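Local coordinates for endo-xylogalacturonan hydrolase A (Aspergillus tubingensis, PDB 4C2L), which degrades xylogalacturonan in the hairy regions of pectin, requiring a galacturonic acid backbone substituted with xylose, at residues 210-215 against 227-232; 257-262 against 290-295; 294-299 against 334-339. All coordinates share one frame; numbering follows the deposited sequence. Where two conformers were deposited one is given.

Contact 1: 210-215 against 227-232; sequences DDCVAF and ISCTGS. With NAG (2-acetamido-2-deoxy-beta-D-glucopyranose), chain D.
Cys212 and Cys229 carry this contact through a disulfide, with the two SG atoms 2.0 Å apart. The torsion about the S-S bond is -76°, close to the quarter turn that disulfides prefer. CB of both cysteines points across the contact, but the sulfurs leave differently: SG of Cys212 is anti to its backbone N (chi1 -165°), whereas SG of Cys229 is anti to its carbonyl carbon and lies beside its N.

Apolar packing continues from the bridge. CD1 of Ile227, the tip of its longer branch, sits 3.7 Å from SG of Cys212. The same methyl meets CG2 of Val213 at 3.8 Å, the two side chains crossing obliquely. Ile235 packs on both Cys212 and Val213, and Val204 lies against Ile227, so the sulfur is part of an apolar interior.

Polar groups make no hydrogen bond from one segment to the other. Ser232 makes its closest approach through CB, 3.2 Å from O of Asp210. Its OG rests 3.7 Å from CB of Cys212 and is engaged elsewhere, hydrogen-bonded to Ser261 OG and Gly234 N. Within 210-215, OD1 of Asp210 accepts N-H of Asp211 at 2.7 Å through its anti lone pair, which limits the freedom of the carboxylate.

The bridge thus ties the strand 227-230 of the beta-helix to the turn leading into strand 213-215. By similarity Asp210 is the proton donor and His233, next to Ser232 and joined to Asp210 by a backbone hydrogen bond, also belongs to the active site; this pairing of an Asp-Asp turn with a Ser-His-Gly turn, where the family's usual signature is Gly-His-Gly, is consistent with the catalytic site of glycosyl hydrolase family 28.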
loop_
_atom_site.group_PDB
_atom_site.type_symbol
_atom_site.label_atom_id
_atom_site.label_comp_id
_atom_site.label_asym_id
_atom_site.label_seq_id
_atom_site.Cartn_x
_atom_site.Cartn_y
_atom_site.Cartn_z
ATOM N N ASP A 210 7.178 4.439 1.457
ATOM C CA ASP A 210 6.522 3.713 2.553
ATOM C C ASP A 210 6.083 2.361 2.035
ATOM O O ASP A 210 6.592 1.917 1.023
ATOM C CB ASP A 210 5.364 4.513 3.175
ATOM C CG ASP A 210 5.203 4.217 4.673
ATOM O OD1 ASP A 210 4.945 3.038 5.032
ATOM O OD2 ASP A 210 5.374 5.146 5.501
ATOM N N ASP A 211 5.192 1.672 2.744
ATOM C CA ASP A 211 4.785 0.341 2.298
ATOM C C ASP A 211 4.386 0.308 0.831
ATOM O O ASP A 211 3.657 1.177 0.356
ATOM C CB ASP A 211 3.617 -0.171 3.160
ATOM C CG ASP A 211 4.029 -0.400 4.600
ATOM O OD1 ASP A 211 5.210 -0.719 4.818
ATOM O OD2 ASP A 211 3.190 -0.273 5.513
ATOM N N CYS A 212 4.878 -0.697 0.124
ATOM C CA CYS A 212 4.467 -0.969 -1.234
ATOM C C CYS A 212 2.992 -1.411 -1.215
ATOM O O CYS A 212 2.121 -0.771 -1.815
ATOM C CB CYS A 212 5.382 -2.048 -1.841
ATOM S SG CYS A 212 5.168 -2.057 -3.628
ATOM N N VAL A 213 2.723 -2.491 -0.489
ATOM C CA VAL A 213 1.360 -2.963 -0.230
ATOM C C VAL A 213 1.329 -3.219 1.258
ATOM O O VAL A 213 2.251 -3.850 1.792
ATOM C CB VAL A 213 1.037 -4.280 -0.990
ATOM C CG1 VAL A 213 -0.375 -4.766 -0.637
ATOM C CG2 VAL A 213 1.171 -4.091 -2.505
ATOM N N ALA A 214 0.311 -2.682 1.937
ATOM C CA ALA A 214 0.112 -2.957 3.341
ATOM C C ALA A 214 -1.225 -3.641 3.500
ATOM O O ALA A 214 -2.248 -3.159 2.984
ATOM C CB ALA A 214 0.162 -1.674 4.166
ATOM N N PHE A 215 -1.202 -4.794 4.165
ATOM C CA PHE A 215 -2.425 -5.485 4.481
ATOM C C PHE A 215 -2.871 -5.066 5.860
ATOM O O PHE A 215 -2.213 -5.335 6.880
ATOM C CB PHE A 215 -2.250 -6.994 4.352
ATOM C CG PHE A 215 -1.648 -7.408 3.040
ATOM C CD1 PHE A 215 -2.426 -7.449 1.887
ATOM C CD2 PHE A 215 -0.294 -7.706 2.955
ATOM C CE1 PHE A 215 -1.872 -7.824 0.662
ATOM C CE2 PHE A 215 0.277 -8.086 1.735
ATOM C CZ PHE A 215 -0.513 -8.125 0.585
ATOM N N ILE A 227 4.876 -7.309 -9.099
ATOM C CA ILE A 227 4.945 -5.958 -8.601
ATOM C C ILE A 227 6.404 -5.591 -8.437
ATOM O O ILE A 227 7.241 -6.433 -8.059
ATOM C CB ILE A 227 4.132 -5.809 -7.284
ATOM C CG1 ILE A 227 4.155 -4.363 -6.790
ATOM C CG2 ILE A 227 4.654 -6.752 -6.193
ATOM C CD1 ILE A 227 3.027 -4.063 -5.812
ATOM N N SER A 228 6.722 -4.349 -8.781
ATOM C CA SER A 228 8.041 -3.812 -8.534
ATOM C C SER A 228 7.912 -2.617 -7.601
ATOM O O SER A 228 7.071 -1.745 -7.821
ATOM C CB SER A 228 8.689 -3.382 -9.853
ATOM O OG SER A 228 9.898 -2.710 -9.582
ATOM N N CYS A 229 8.743 -2.588 -6.566
ATOM C CA CYS A 229 8.708 -1.519 -5.557
ATOM C C CYS A 229 10.117 -0.999 -5.314
ATOM O O CYS A 229 11.034 -1.779 -5.016
ATOM C CB CYS A 229 8.155 -2.036 -4.221
ATOM S SG CYS A 229 6.726 -3.149 -4.347
ATOM N N THR A 230 10.286 0.316 -5.405
ATOM C CA THR A 230 11.594 0.938 -5.194
ATOM C C THR A 230 11.502 1.977 -4.091
ATOM O O THR A 230 10.679 2.882 -4.168
ATOM C CB THR A 230 12.101 1.614 -6.489
ATOM O OG1 THR A 230 12.201 0.641 -7.531
ATOM C CG2 THR A 230 13.455 2.234 -6.275
ATOM N N GLY A 231 12.330 1.830 -3.065
ATOM C CA GLY A 231 12.375 2.788 -1.971
ATOM C C GLY A 231 11.289 2.582 -0.935
ATOM O O GLY A 231 11.111 3.415 -0.046
ATOM N N SER A 232 10.597 1.447 -1.024
ATOM C CA SER A 232 9.441 1.186 -0.173
ATOM C C SER A 232 9.804 0.610 1.206
ATOM O O SER A 232 10.972 0.411 1.522
ATOM C CB SER A 232 8.459 0.270 -0.924
ATOM O OG SER A 232 8.868 -1.086 -0.853
HETATM C C1 NAG D . 19.047 2.108 -5.206
HETATM C C2 NAG D . 18.908 3.102 -6.349
HETATM C C3 NAG D . 20.255 3.397 -7.013
HETATM C C4 NAG D . 21.300 3.774 -5.972
HETATM C C5 NAG D . 21.353 2.653 -4.930
HETATM C C6 NAG D . 22.399 2.914 -3.853
HETATM C C7 NAG D . 16.977 3.076 -7.841
HETATM C C8 NAG D . 16.290 2.265 -8.896
HETATM N N2 NAG D . 18.070 2.508 -7.361
HETATM O O3 NAG D . 20.071 4.435 -7.952
HETATM O O4 NAG D . 22.569 3.943 -6.582
HETATM O O5 NAG D . 20.067 2.526 -4.321
HETATM O O6 NAG D . 22.072 4.112 -3.188
HETATM O O7 NAG D . 16.552 4.176 -7.468
#

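Contact 2: 257-262 against 290-295. With NAG (2-acetamido-2-deoxy-beta-D-glucopyranose), chain D.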
loop_
_atom_site.group_PDB
_atom_site.type_symbol
_atom_site.label_atom_id
_atom_site.label_comp_id
_atom_site.label_asym_id
_atom_site.label_seq_id
_atom_site.Cartn_x
_atom_site.Cartn_y
_atom_site.Cartn_z
ATOM N N THR A 257 9.505 -7.671 -7.065
ATOM C CA THR A 257 10.876 -7.175 -7.148
ATOM C C THR A 257 10.982 -5.971 -6.232
ATOM O O THR A 257 10.378 -4.920 -6.495
ATOM C CB THR A 257 11.229 -6.796 -8.590
ATOM O OG1 THR A 257 11.051 -7.949 -9.419
ATOM C CG2 THR A 257 12.705 -6.293 -8.689
ATOM N N MET A 258 11.741 -6.144 -5.148
ATOM C CA MET A 258 11.849 -5.174 -4.079
ATOM C C MET A 258 13.251 -4.569 -4.112
ATOM O O MET A 258 14.249 -5.250 -3.828
ATOM C CB MET A 258 11.580 -5.852 -2.725
ATOM C CG MET A 258 10.246 -6.601 -2.662
ATOM S SD MET A 258 8.808 -5.602 -3.112
ATOM C CE MET A 258 8.741 -4.523 -1.704
ATOM N N ILE A 259 13.312 -3.298 -4.484
ATOM C CA ILE A 259 14.568 -2.605 -4.729
ATOM C C ILE A 259 14.735 -1.492 -3.697
ATOM O O ILE A 259 13.822 -0.680 -3.510
ATOM C CB ILE A 259 14.553 -1.974 -6.147
ATOM C CG1 ILE A 259 14.310 -3.050 -7.214
ATOM C CG2 ILE A 259 15.841 -1.200 -6.390
ATOM C CD1 ILE A 259 13.827 -2.519 -8.555
ATOM N N ASN A 260 15.881 -1.453 -3.015
ATOM C CA ASN A 260 16.172 -0.369 -2.077
ATOM C C ASN A 260 15.065 -0.150 -1.059
ATOM O O ASN A 260 14.752 0.989 -0.711
ATOM C CB ASN A 260 16.379 0.950 -2.840
ATOM C CG ASN A 260 17.652 0.964 -3.645
ATOM O OD1 ASN A 260 18.461 0.043 -3.566
ATOM N ND2 ASN A 260 17.832 2.016 -4.441
ATOM N N SER A 261 14.460 -1.235 -0.589
ATOM C CA SER A 261 13.370 -1.140 0.366
ATOM C C SER A 261 13.897 -1.419 1.787
ATOM O O SER A 261 14.972 -2.014 1.952
ATOM C CB SER A 261 12.231 -2.081 -0.055
ATOM O OG SER A 261 11.664 -1.657 -1.307
ATOM N N THR A 262 13.182 -0.969 2.808
ATOM C CA THR A 262 13.670 -1.222 4.173
ATOM C C THR A 262 13.538 -2.704 4.522
ATOM O O THR A 262 14.356 -3.250 5.252
ATOM C CB THR A 262 12.950 -0.367 5.236
ATOM O OG1 THR A 262 11.541 -0.578 5.134
ATOM C CG2 THR A 262 13.276 1.131 5.068
ATOM N N THR A 290 12.367 -11.065 -5.457
ATOM C CA THR A 290 13.730 -10.664 -5.763
ATOM C C THR A 290 14.086 -9.503 -4.860
ATOM O O THR A 290 13.395 -8.477 -4.838
ATOM C CB THR A 290 13.857 -10.297 -7.253
ATOM O OG1 THR A 290 13.538 -11.465 -8.025
ATOM C CG2 THR A 290 15.269 -9.841 -7.585
ATOM N N VAL A 291 15.139 -9.689 -4.078
ATOM C CA VAL A 291 15.624 -8.681 -3.161
ATOM C C VAL A 291 16.828 -8.008 -3.839
ATOM O O VAL A 291 17.810 -8.672 -4.210
ATOM C CB VAL A 291 16.018 -9.312 -1.801
ATOM C CG1 VAL A 291 16.482 -8.253 -0.811
ATOM C CG2 VAL A 291 14.840 -10.115 -1.235
ATOM N N ASP A 292 16.730 -6.698 -4.027
ATOM C CA ASP A 292 17.807 -5.926 -4.641
ATOM C C ASP A 292 18.159 -4.766 -3.733
ATOM O O ASP A 292 17.524 -3.711 -3.777
ATOM C CB ASP A 292 17.374 -5.450 -6.033
ATOM C CG ASP A 292 18.404 -4.547 -6.708
ATOM O OD1 ASP A 292 19.489 -4.300 -6.131
ATOM O OD2 ASP A 292 18.092 -4.056 -7.817
ATOM N N ASN A 293 19.163 -4.974 -2.884
ATOM C CA ASN A 293 19.665 -3.929 -2.005
ATOM C C ASN A 293 18.623 -3.455 -0.974
ATOM O O ASN A 293 18.646 -2.311 -0.539
ATOM C CB ASN A 293 20.202 -2.735 -2.837
ATOM C CG ASN A 293 21.112 -1.837 -2.035
ATOM O OD1 ASN A 293 21.980 -2.314 -1.312
ATOM N ND2 ASN A 293 20.918 -0.523 -2.152
ATOM N N SER A 294 17.716 -4.348 -0.579
ATOM C CA SER A 294 16.787 -4.055 0.517
ATOM C C SER A 294 17.440 -4.393 1.857
ATOM O O SER A 294 18.299 -5.271 1.915
ATOM C CB SER A 294 15.490 -4.822 0.312
ATOM O OG SER A 294 14.820 -4.312 -0.835
ATOM N N ASP A 295 17.068 -3.705 2.931
ATOM C CA ASP A 295 17.808 -3.876 4.193
ATOM C C ASP A 295 17.614 -5.252 4.841
ATOM O O ASP A 295 18.566 -5.842 5.352
ATOM C CB ASP A 295 17.513 -2.750 5.180
ATOM C CG ASP A 295 17.838 -1.372 4.613
ATOM O OD1 ASP A 295 18.811 -1.246 3.835
ATOM O OD2 ASP A 295 17.104 -0.421 4.948
HETATM C C1 NAG D . 19.047 2.108 -5.206
HETATM C C2 NAG D . 18.908 3.102 -6.349
HETATM C C3 NAG D . 20.255 3.397 -7.013
HETATM C C4 NAG D . 21.300 3.774 -5.972
HETATM C C5 NAG D . 21.353 2.653 -4.930
HETATM C C6 NAG D . 22.399 2.914 -3.853
HETATM C C7 NAG D . 16.977 3.076 -7.841
HETATM C C8 NAG D . 16.290 2.265 -8.896
HETATM N N2 NAG D . 18.070 2.508 -7.361
HETATM O O3 NAG D . 20.071 4.435 -7.952
HETATM O O4 NAG D . 22.569 3.943 -6.582
HETATM O O5 NAG D . 20.067 2.526 -4.321
HETATM O O6 NAG D . 22.072 4.112 -3.188
HETATM O O7 NAG D . 16.552 4.176 -7.468
HETATM O O HOH W 1 19.641 -1.364 -5.929
#
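The amides of Asn260 and Asn293 meet with their planes 75° apart. ND2 of Asn293 donates to OD1 of Asn260 at 2.9 Å; the acceptor lies nearly in the plane of the Asn293 amide, while the donor stands 42° out of the carbonyl plane of Asn260. That same OD1 also takes a bond from a water, which gives its other proton to OD1 of Asp292. At the nitrogen end of the Asn260 amide, ND2 is bonded covalently to C1 of the sugar NAG at 1.4 Å, so an N-glycan is seen here and the amide that carries it is gripped through its oxygen.

This is the stacking of two successive coils of a right-handed parallel beta-helix, the fold of family 28. Thr257 pairs with Thr290, Met258 with Val291 and Ile259 with Asp292 in parallel register. Straight backbone bonds run from Met258 N to Thr290 O, from Asp292 N to Met258 O, and from Asn260 N to Asp292 O at 2.9 Å. The buried Met258 and Val291 share one face of the sheet; the other carries the threonines and Ile259, whose CG2 lies 3.9 Å from OD2 of Asp292.

Both asparagines have positive phi, in the left-handed helical region, so the two coils turn the same corner one above the other. Beyond it the backbones stay joined, Asp295 N donating to Ser261 O at 2.9 Å, while OD1 of Asp295 is held by Ser333 OG.

Ser294 spans the corner. Its OG, anti to its own carbonyl carbon (chi1 -67°), accepts N-H of Ser261 at 3.1 Å and gives a weak bond to O of Met258 at 3.2 Å, thereby using both its lone-pair and its proton side on the neighbouring coil.

Contact 3: 294-299 against 334-339; sequences SDYAFQ and DKYDPV
Successive coils of the beta-helix meet here at a corner, where Tyr296, close to a corner of one coil, stacks on Tyr336 from the loop leading into the next strand. The rings form an offset stack with centroids 4.2 Å apart and planes at 7°, although the side chains cross at about a right angle. CD2 of Tyr336 stands 3.4 Å above the Tyr296 plane, displaced toward the rim. In return OH of Tyr296 lies over the centre of the Tyr336 ring, 3.5 Å above it, and is hydrogen-bonded to Asn342 ND2. CG of Lys335 covers the opposite face of Tyr336, which is therefore sandwiched, while O of Asp295 meets its edge in plane.

Water joins the backbones as well: one molecule bridges O of Asp295 and N of Tyr336, accepting from that N at 2.8 Å. The charged ends of Asp295 and Lys335 do not reach a salt bridge, with OD2 and NZ 4.3 Å apart. Instead a second water connects them, donating to OD2 of Asp295 at 2.7 Å and accepting from NZ of Lys335.

CG1 of Val339 approaches CE1 of Tyr296 obliquely at 3.8 Å. Val339 opens strand 339-344, which lies between strands 296-301 and 368-372; its side chain also touches Glu368 and Leu370 of the latter.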
loop_
_atom_site.group_PDB
_atom_site.type_symbol
_atom_site.label_atom_id
_atom_site.label_comp_id
_atom_site.label_asym_id
_atom_site.label_seq_id
_atom_site.Cartn_x
_atom_site.Cartn_y
_atom_site.Cartn_z
ATOM N N SER A 294 17.716 -4.348 -0.579
ATOM C CA SER A 294 16.787 -4.055 0.517
ATOM C C SER A 294 17.440 -4.393 1.857
ATOM O O SER A 294 18.299 -5.271 1.915
ATOM C CB SER A 294 15.490 -4.822 0.312
ATOM O OG SER A 294 14.820 -4.312 -0.835
ATOM N N ASP A 295 17.068 -3.705 2.931
ATOM C CA ASP A 295 17.808 -3.876 4.193
ATOM C C ASP A 295 17.614 -5.252 4.841
ATOM O O ASP A 295 18.566 -5.842 5.352
ATOM C CB ASP A 295 17.513 -2.750 5.180
ATOM C CG ASP A 295 17.838 -1.372 4.613
ATOM O OD1 ASP A 295 18.811 -1.246 3.835
ATOM O OD2 ASP A 295 17.104 -0.421 4.948
ATOM N N TYR A 296 16.384 -5.750 4.828
ATOM C CA TYR A 296 16.089 -7.127 5.208
ATOM C C TYR A 296 15.291 -7.760 4.091
ATOM O O TYR A 296 14.484 -7.093 3.430
ATOM C CB TYR A 296 15.220 -7.179 6.470
ATOM C CG TYR A 296 15.876 -6.838 7.785
ATOM C CD1 TYR A 296 17.080 -7.433 8.178
ATOM C CD2 TYR A 296 15.242 -5.979 8.681
ATOM C CE1 TYR A 296 17.651 -7.132 9.406
ATOM C CE2 TYR A 296 15.802 -5.679 9.912
ATOM C CZ TYR A 296 17.004 -6.266 10.266
ATOM O OH TYR A 296 17.557 -5.958 11.491
ATOM N N ALA A 297 15.473 -9.061 3.902
ATOM C CA ALA A 297 14.650 -9.817 2.991
ATOM C C ALA A 297 13.283 -10.059 3.630
ATOM O O ALA A 297 12.256 -10.005 2.959
ATOM C CB ALA A 297 15.314 -11.143 2.659
ATOM N N PHE A 298 13.285 -10.375 4.919
ATOM C CA PHE A 298 12.028 -10.606 5.641
ATOM C C PHE A 298 12.150 -10.165 7.077
ATOM O O PHE A 298 13.224 -10.279 7.692
ATOM C CB PHE A 298 11.606 -12.078 5.565
ATOM C CG PHE A 298 10.144 -12.289 5.837
ATOM C CD1 PHE A 298 9.210 -12.128 4.818
ATOM C CD2 PHE A 298 9.691 -12.612 7.112
ATOM C CE1 PHE A 298 7.849 -12.297 5.063
ATOM C CE2 PHE A 298 8.331 -12.794 7.360
ATOM C CZ PHE A 298 7.409 -12.623 6.335
ATOM N N GLN A 299 11.052 -9.665 7.640
ATOM C CA GLN A 299 11.108 -9.191 9.001
ATOM C C GLN A 299 9.796 -9.470 9.701
ATOM O O GLN A 299 8.731 -9.302 9.113
ATOM C CB GLN A 299 11.431 -7.691 9.034
ATOM C CG GLN A 299 11.558 -7.122 10.433
ATOM C CD GLN A 299 11.985 -5.672 10.455
ATOM O OE1 GLN A 299 11.976 -4.986 9.424
ATOM N NE2 GLN A 299 12.340 -5.180 11.642
ATOM N N ASP A 334 24.102 -3.145 2.648
ATOM C CA ASP A 334 25.167 -3.149 3.657
ATOM C C ASP A 334 24.647 -2.966 5.071
ATOM O O ASP A 334 25.339 -3.294 6.027
ATOM C CB ASP A 334 26.151 -1.996 3.400
ATOM C CG ASP A 334 26.935 -2.164 2.128
ATOM O OD1 ASP A 334 27.227 -3.315 1.732
ATOM O OD2 ASP A 334 27.280 -1.125 1.521
ATOM N N LYS A 335 23.437 -2.430 5.210
ATOM C CA LYS A 335 23.011 -1.877 6.484
ATOM C C LYS A 335 23.091 -2.862 7.652
ATOM O O LYS A 335 23.623 -2.525 8.707
ATOM C CB LYS A 335 21.596 -1.312 6.393
ATOM C CG LYS A 335 21.155 -0.669 7.691
ATOM C CD LYS A 335 19.802 -0.005 7.554
ATOM C CE LYS A 335 19.472 0.747 8.829
ATOM N NZ LYS A 335 18.157 1.417 8.676
ATOM N N TYR A 336 22.533 -4.055 7.469
ATOM C CA TYR A 336 22.472 -5.036 8.562
ATOM C C TYR A 336 23.390 -6.237 8.356
ATOM O O TYR A 336 23.425 -7.147 9.193
ATOM C CB TYR A 336 21.035 -5.515 8.777
ATOM C CG TYR A 336 20.089 -4.426 9.217
ATOM C CD1 TYR A 336 20.290 -3.741 10.417
ATOM C CD2 TYR A 336 18.981 -4.088 8.438
ATOM C CE1 TYR A 336 19.410 -2.744 10.830
ATOM C CE2 TYR A 336 18.098 -3.096 8.844
ATOM C CZ TYR A 336 18.315 -2.429 10.031
ATOM O OH TYR A 336 17.434 -1.447 10.425
ATOM N N ASP A 337 24.125 -6.233 7.246
ATOM C CA ASP A 337 25.111 -7.260 6.939
ATOM C C ASP A 337 25.818 -7.671 8.242
ATOM O O ASP A 337 26.348 -6.817 8.951
ATOM C CB ASP A 337 26.102 -6.691 5.914
ATOM C CG ASP A 337 26.960 -7.757 5.256
ATOM O OD1 ASP A 337 27.237 -8.796 5.892
ATOM O OD2 ASP A 337 27.360 -7.563 4.085
ATOM N N PRO A 338 25.837 -8.983 8.570
ATOM C CA PRO A 338 25.492 -10.199 7.822
ATOM C C PRO A 338 24.024 -10.664 7.901
ATOM O O PRO A 338 23.665 -11.667 7.282
ATOM C CB PRO A 338 26.373 -11.251 8.495
ATOM C CG PRO A 338 26.404 -10.811 9.916
ATOM C CD PRO A 338 26.394 -9.306 9.899
ATOM N N VAL A 339 23.205 -9.931 8.648
ATOM C CA VAL A 339 21.814 -10.318 8.889
ATOM C C VAL A 339 20.950 -9.985 7.670
ATOM O O VAL A 339 20.937 -8.836 7.219
ATOM C CB VAL A 339 21.260 -9.624 10.156
ATOM C CG1 VAL A 339 19.812 -10.032 10.407
ATOM C CG2 VAL A 339 22.129 -9.964 11.367
HETATM O O HOH W 2 21.118 -5.052 5.315
HETATM O O HOH W 3 16.042 -0.064 7.381
#

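Following the chain from the N terminus, contact 1 closes first, linking 210-215 to 227-232 across eleven residues within one repeat. Contact 2 opens later, at 257-262, and closes at 290-295 one repeat further on; contact 3 starts on the last two residues of that stretch, Ser294 and Asp295, and reaches 334-339 in the following repeat. None encloses another: contact 1 stands in series, while contacts 2 and 3 overlap end to start. Direct touches join neighbours, since Ile227 O and Cys229 O probably accept from Thr257 N and Ile259 N, and Thr262 O from Tyr296 N. Contact 1 joins two sheets within one coil, while contacts 2 and 3 join consecutive coils.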